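Local structure of toluene, o-xylene monooxygenase oxygenase subunit (Pseudomonas stutzeri, 2INC) at residues L60-D72 with R259-K271. The protein probably serves as the beta chain of a bacterial hydroxylase complex that oxidises aromatic hydrocarbons such as toluene and o-xylene. Sequence-based numbering, arbitrary orientation.
Sequences LKHDDWNAFRDPD and RWSSALVKMALEK
Loop 60-72 packs lengthwise along the last turns of helix 241-268, an apolar loop-on-helix contact with Met-267 and Phe-68 at its centre and polar bonds near both ends. The Met-267 chain, fully extended with CG anti to its own nitrogen (chi1 173°), carries CE over the centre of the His-62 ring, 3.7 Å from the centroid, a CH-pi contact; its SD lies at the Phe-68 edge, 3.6 Å from Phe-68 CB. His-62 is held at both nitrogens in its ring plane: ND1 accepts from Asp-64 N, and NE2 donates almost straight (172°) to Glu-270 OE1 at 2.9 Å, on the anti side but tilted out of the plane of a carboxylate turned 54° from the ring. With an alanine in place of His-62, Glu-270 is likely to lose this donor and the Met-267 methyl the ring over one side. In this ferritin-like, all-helical hydroxylase fold, Phe-68 reaches both helix 241-268 and helix 142-172: Leu-264 CD1 sits over one face, 4.2 Å from the centroid, while Ile-144 and Cys-147 also touch its side chain. Pro-71 CD rests on Ala-263 CB at 3.7 Å. Beyond it, Arg-259 grips Asp-72 side-on in a two-bond salt bridge, NE to OD1 at 2.9 Å and NH2 to OD2 at 2.7 Å, both on syn sides.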
loop_
_atom_site.group_PDB
_atom_site.type_symbol
_atom_site.label_atom_id
_atom_site.label_comp_id
_atom_site.label_asym_id
_atom_site.label_seq_id
_atom_site.Cartn_x
_atom_site.Cartn_y
_atom_site.Cartn_z
ATOM N N LEU B 60 6.978 24.280 -36.675
ATOM C CA LEU B 60 6.679 24.712 -35.303
ATOM C C LEU B 60 7.936 24.600 -34.430
ATOM O O LEU B 60 8.373 23.502 -34.092
ATOM C CB LEU B 60 5.550 23.860 -34.719
ATOM C CG LEU B 60 4.961 24.354 -33.400
ATOM C CD1 LEU B 60 4.141 25.638 -33.642
ATOM C CD2 LEU B 60 4.035 23.259 -32.799
ATOM N N LYS B 61 8.495 25.735 -34.023
ATOM C CA LYS B 61 9.845 25.744 -33.478
ATOM C C LYS B 61 9.928 26.259 -32.064
ATOM O O LYS B 61 9.165 27.118 -31.688
ATOM C CB LYS B 61 10.784 26.542 -34.391
ATOM C CG LYS B 61 11.144 25.803 -35.658
ATOM C CD LYS B 61 11.843 26.743 -36.599
ATOM C CE LYS B 61 11.672 26.283 -38.019
ATOM N NZ LYS B 61 12.359 27.242 -38.920
ATOM N N HIS B 62 10.853 25.699 -31.276
ATOM C CA HIS B 62 11.176 26.228 -29.950
ATOM C C HIS B 62 12.587 25.777 -29.602
ATOM O O HIS B 62 13.009 24.711 -30.042
ATOM C CB HIS B 62 10.186 25.727 -28.911
ATOM C CG HIS B 62 10.113 26.570 -27.686
ATOM N ND1 HIS B 62 11.086 26.550 -26.712
ATOM C CD2 HIS B 62 9.190 27.463 -27.272
ATOM C CE1 HIS B 62 10.759 27.382 -25.739
ATOM N NE2 HIS B 62 9.610 27.948 -26.054
ATOM N N ASP B 63 13.343 26.553 -28.843
ATOM C CA ASP B 63 14.716 26.097 -28.555
ATOM C C ASP B 63 14.764 25.170 -27.366
ATOM O O ASP B 63 15.793 24.580 -27.115
ATOM C CB ASP B 63 15.698 27.234 -28.235
ATOM C CG ASP B 63 15.782 28.291 -29.307
ATOM O OD1 ASP B 63 16.199 29.435 -28.953
ATOM O OD2 ASP B 63 15.470 28.016 -30.484
ATOM N N ASP B 64 13.688 25.103 -26.581
ATOM C CA ASP B 64 13.663 24.209 -25.406
ATOM C C ASP B 64 12.301 23.578 -25.172
ATOM O O ASP B 64 11.613 23.938 -24.238
ATOM C CB ASP B 64 14.060 24.977 -24.160
ATOM C CG ASP B 64 14.391 24.055 -22.989
ATOM O OD1 ASP B 64 14.607 22.811 -23.189
ATOM O OD2 ASP B 64 14.461 24.582 -21.861
ATOM N N TRP B 65 11.914 22.622 -26.012
ATOM C CA TRP B 65 10.593 22.015 -25.844
ATOM C C TRP B 65 10.508 21.248 -24.538
ATOM O O TRP B 65 9.410 21.007 -24.020
ATOM C CB TRP B 65 10.301 21.048 -26.981
ATOM C CG TRP B 65 9.899 21.716 -28.290
ATOM C CD1 TRP B 65 10.542 21.614 -29.488
ATOM C CD2 TRP B 65 8.755 22.551 -28.514
ATOM N NE1 TRP B 65 9.878 22.342 -30.456
ATOM C CE2 TRP B 65 8.768 22.913 -29.891
ATOM C CE3 TRP B 65 7.716 23.025 -27.692
ATOM C CZ2 TRP B 65 7.810 23.739 -30.456
ATOM C CZ3 TRP B 65 6.742 23.859 -28.267
ATOM C CH2 TRP B 65 6.813 24.206 -29.645
ATOM N N ASN B 66 11.654 20.854 -23.996
ATOM C CA ASN B 66 11.667 20.247 -22.642
ATOM C C ASN B 66 11.159 21.098 -21.486
ATOM O O ASN B 66 10.829 20.532 -20.442
ATOM C CB ASN B 66 13.016 19.629 -22.260
ATOM C CG ASN B 66 13.244 18.215 -22.900
ATOM O OD1 ASN B 66 12.425 17.282 -22.789
ATOM N ND2 ASN B 66 14.390 18.069 -23.510
ATOM N N ALA B 67 11.106 22.431 -21.667
ATOM C CA ALA B 67 10.495 23.318 -20.688
ATOM C C ALA B 67 8.966 23.157 -20.553
ATOM O O ALA B 67 8.387 23.648 -19.603
ATOM C CB ALA B 67 10.831 24.781 -20.968
ATOM N N PHE B 68 8.323 22.469 -21.483
ATOM C CA PHE B 68 6.886 22.320 -21.410
ATOM C C PHE B 68 6.453 21.573 -20.156
ATOM O O PHE B 68 7.073 20.577 -19.760
ATOM C CB PHE B 68 6.349 21.549 -22.644
ATOM C CG PHE B 68 4.851 21.306 -22.588
ATOM C CD1 PHE B 68 3.956 22.368 -22.771
ATOM C CD2 PHE B 68 4.330 20.028 -22.290
ATOM C CE1 PHE B 68 2.554 22.170 -22.669
ATOM C CE2 PHE B 68 2.943 19.823 -22.218
ATOM C CZ PHE B 68 2.058 20.864 -22.404
ATOM N N ARG B 69 5.365 22.049 -19.544
ATOM C CA ARG B 69 4.808 21.454 -18.338
ATOM C C ARG B 69 3.299 21.282 -18.535
ATOM O O ARG B 69 2.608 22.249 -18.843
ATOM C CB ARG B 69 5.105 22.339 -17.102
ATOM C CG ARG B 69 6.595 22.608 -16.847
ATOM C CD ARG B 69 7.248 21.331 -16.293
ATOM N NE ARG B 69 8.700 21.475 -16.007
ATOM C CZ ARG B 69 9.678 21.201 -16.874
ATOM N NH1 ARG B 69 10.950 21.342 -16.505
ATOM N NH2 ARG B 69 9.432 20.786 -18.106
ATOM N N ASP B 70 2.793 20.052 -18.363
ATOM C CA ASP B 70 1.345 19.762 -18.291
ATOM C C ASP B 70 0.726 20.561 -17.150
ATOM O O ASP B 70 1.142 20.382 -16.001
ATOM C CB ASP B 70 1.132 18.274 -17.973
ATOM C CG ASP B 70 -0.343 17.880 -17.843
ATOM O OD1 ASP B 70 -0.631 16.674 -17.542
ATOM O OD2 ASP B 70 -1.221 18.746 -18.083
ATOM N N PRO B 71 -0.286 21.418 -17.457
ATOM C CA PRO B 71 -0.958 22.193 -16.389
ATOM C C PRO B 71 -1.682 21.325 -15.344
ATOM O O PRO B 71 -1.799 21.742 -14.180
ATOM C CB PRO B 71 -1.942 23.103 -17.176
ATOM C CG PRO B 71 -2.172 22.408 -18.461
ATOM C CD PRO B 71 -0.837 21.745 -18.794
ATOM N N ASP B 72 -2.125 20.111 -15.724
ATOM C CA ASP B 72 -2.694 19.177 -14.761
ATOM C C ASP B 72 -1.606 18.341 -14.037
ATOM O O ASP B 72 -1.896 17.677 -13.073
ATOM C CB ASP B 72 -3.702 18.224 -15.464
ATOM C CG ASP B 72 -5.016 18.922 -15.858
ATOM O OD1 ASP B 72 -5.000 19.781 -16.781
ATOM O OD2 ASP B 72 -6.067 18.611 -15.256
ATOM N N ARG B 259 -6.916 21.622 -22.034
ATOM C CA ARG B 259 -6.035 22.358 -21.110
ATOM C C ARG B 259 -4.542 22.224 -21.455
ATOM O O ARG B 259 -3.816 23.215 -21.482
ATOM C CB ARG B 259 -6.271 21.941 -19.672
ATOM C CG ARG B 259 -7.598 22.497 -19.072
ATOM C CD ARG B 259 -7.574 22.436 -17.561
ATOM N NE ARG B 259 -7.543 21.066 -17.035
ATOM C CZ ARG B 259 -8.622 20.310 -16.841
ATOM N NH1 ARG B 259 -9.814 20.755 -17.190
ATOM N NH2 ARG B 259 -8.516 19.089 -16.330
ATOM N N TRP B 260 -4.079 21.013 -21.757
ATOM C CA TRP B 260 -2.673 20.844 -22.108
ATOM C C TRP B 260 -2.408 21.343 -23.519
ATOM O O TRP B 260 -1.307 21.864 -23.774
ATOM C CB TRP B 260 -2.142 19.430 -21.855
ATOM C CG TRP B 260 -2.386 18.358 -22.929
ATOM C CD1 TRP B 260 -3.284 17.340 -22.867
ATOM C CD2 TRP B 260 -1.619 18.140 -24.129
ATOM N NE1 TRP B 260 -3.163 16.520 -23.995
ATOM C CE2 TRP B 260 -2.157 17.003 -24.776
ATOM C CE3 TRP B 260 -0.537 18.804 -24.741
ATOM C CZ2 TRP B 260 -1.642 16.526 -25.945
ATOM C CZ3 TRP B 260 -0.058 18.351 -25.920
ATOM C CH2 TRP B 260 -0.592 17.215 -26.523
ATOM N N SER B 261 -3.410 21.224 -24.413
ATOM C CA SER B 261 -3.260 21.711 -25.793
ATOM C C SER B 261 -3.098 23.245 -25.755
ATOM O O SER B 261 -2.250 23.801 -26.449
ATOM C CB SER B 261 -4.440 21.313 -26.665
ATOM O OG SER B 261 -4.505 19.907 -26.812
ATOM N N SER B 262 -3.883 23.885 -24.886
ATOM C CA SER B 262 -3.800 25.315 -24.727
ATOM C C SER B 262 -2.434 25.720 -24.124
ATOM O O SER B 262 -1.829 26.682 -24.574
ATOM C CB SER B 262 -4.991 25.834 -23.910
ATOM O OG SER B 262 -4.850 27.231 -23.766
ATOM N N ALA B 263 -1.917 24.949 -23.160
ATOM C CA ALA B 263 -0.619 25.273 -22.568
ATOM C C ALA B 263 0.477 25.182 -23.593
ATOM O O ALA B 263 1.386 26.022 -23.610
ATOM C CB ALA B 263 -0.327 24.423 -21.343
ATOM N N LEU B 264 0.387 24.189 -24.472
ATOM C CA LEU B 264 1.395 24.021 -25.499
ATOM C C LEU B 264 1.370 25.147 -26.548
ATOM O O LEU B 264 2.410 25.657 -26.943
ATOM C CB LEU B 264 1.258 22.660 -26.180
ATOM C CG LEU B 264 2.388 22.242 -27.158
ATOM C CD1 LEU B 264 3.767 22.247 -26.527
ATOM C CD2 LEU B 264 2.088 20.895 -27.729
ATOM N N VAL B 265 0.181 25.515 -27.004
ATOM C CA VAL B 265 0.065 26.618 -27.966
ATOM C C VAL B 265 0.648 27.862 -27.279
ATOM O O VAL B 265 1.443 28.614 -27.899
ATOM C CB VAL B 265 -1.372 26.846 -28.384
ATOM C CG1 VAL B 265 -1.551 28.277 -28.997
ATOM C CG2 VAL B 265 -1.807 25.761 -29.365
ATOM N N LYS B 266 0.309 28.048 -26.002
ATOM C CA LYS B 266 0.854 29.172 -25.252
ATOM C C LYS B 266 2.369 29.211 -25.357
ATOM O O LYS B 266 2.993 30.269 -25.654
ATOM C CB LYS B 266 0.430 29.113 -23.790
ATOM C CG LYS B 266 0.861 30.338 -23.001
ATOM C CD LYS B 266 0.277 30.343 -21.643
ATOM C CE LYS B 266 0.865 31.477 -20.836
ATOM N NZ LYS B 266 0.635 31.285 -19.365
ATOM N N MET B 267 2.988 28.066 -25.061
ATOM C CA MET B 267 4.430 27.989 -25.124
ATOM C C MET B 267 4.936 28.275 -26.531
ATOM O O MET B 267 5.888 29.021 -26.695
ATOM C CB MET B 267 4.904 26.633 -24.616
ATOM C CG MET B 267 6.373 26.447 -24.807
ATOM S SD MET B 267 6.796 24.839 -24.132
ATOM C CE MET B 267 8.567 24.872 -24.286
ATOM N N ALA B 268 4.318 27.680 -27.551
ATOM C CA ALA B 268 4.705 27.923 -28.925
ATOM C C ALA B 268 4.686 29.420 -29.283
ATOM O O ALA B 268 5.579 29.898 -29.976
ATOM C CB ALA B 268 3.819 27.118 -29.887
ATOM N N LEU B 269 3.694 30.150 -28.773
ATOM C CA LEU B 269 3.556 31.599 -29.064
ATOM C C LEU B 269 4.674 32.449 -28.443
ATOM O O LEU B 269 4.756 33.631 -28.724
ATOM C CB LEU B 269 2.197 32.119 -28.612
ATOM C CG LEU B 269 0.981 31.506 -29.314
ATOM C CD1 LEU B 269 -0.294 32.357 -29.020
ATOM C CD2 LEU B 269 1.198 31.369 -30.767
ATOM N N GLU B 270 5.529 31.861 -27.615
ATOM C CA GLU B 270 6.707 32.574 -27.100
ATOM C C GLU B 270 7.711 32.900 -28.208
ATOM O O GLU B 270 8.484 33.850 -28.092
ATOM C CB GLU B 270 7.421 31.777 -26.011
ATOM C CG GLU B 270 6.660 31.557 -24.708
ATOM C CD GLU B 270 7.348 30.495 -23.850
ATOM O OE1 GLU B 270 8.400 29.957 -24.285
ATOM O OE2 GLU B 270 6.844 30.197 -22.744
ATOM N N LYS B 271 7.668 32.134 -29.289
ATOM C CA LYS B 271 8.578 32.297 -30.404
ATOM C C LYS B 271 7.889 32.976 -31.590
ATOM O O LYS B 271 6.785 32.604 -31.954
ATOM C CB LYS B 271 9.111 30.935 -30.826
ATOM C CG LYS B 271 10.034 31.020 -32.006
ATOM C CD LYS B 271 11.037 29.891 -32.011
ATOM C CE LYS B 271 12.120 30.150 -33.058
ATOM N NZ LYS B 271 11.513 30.362 -34.410
#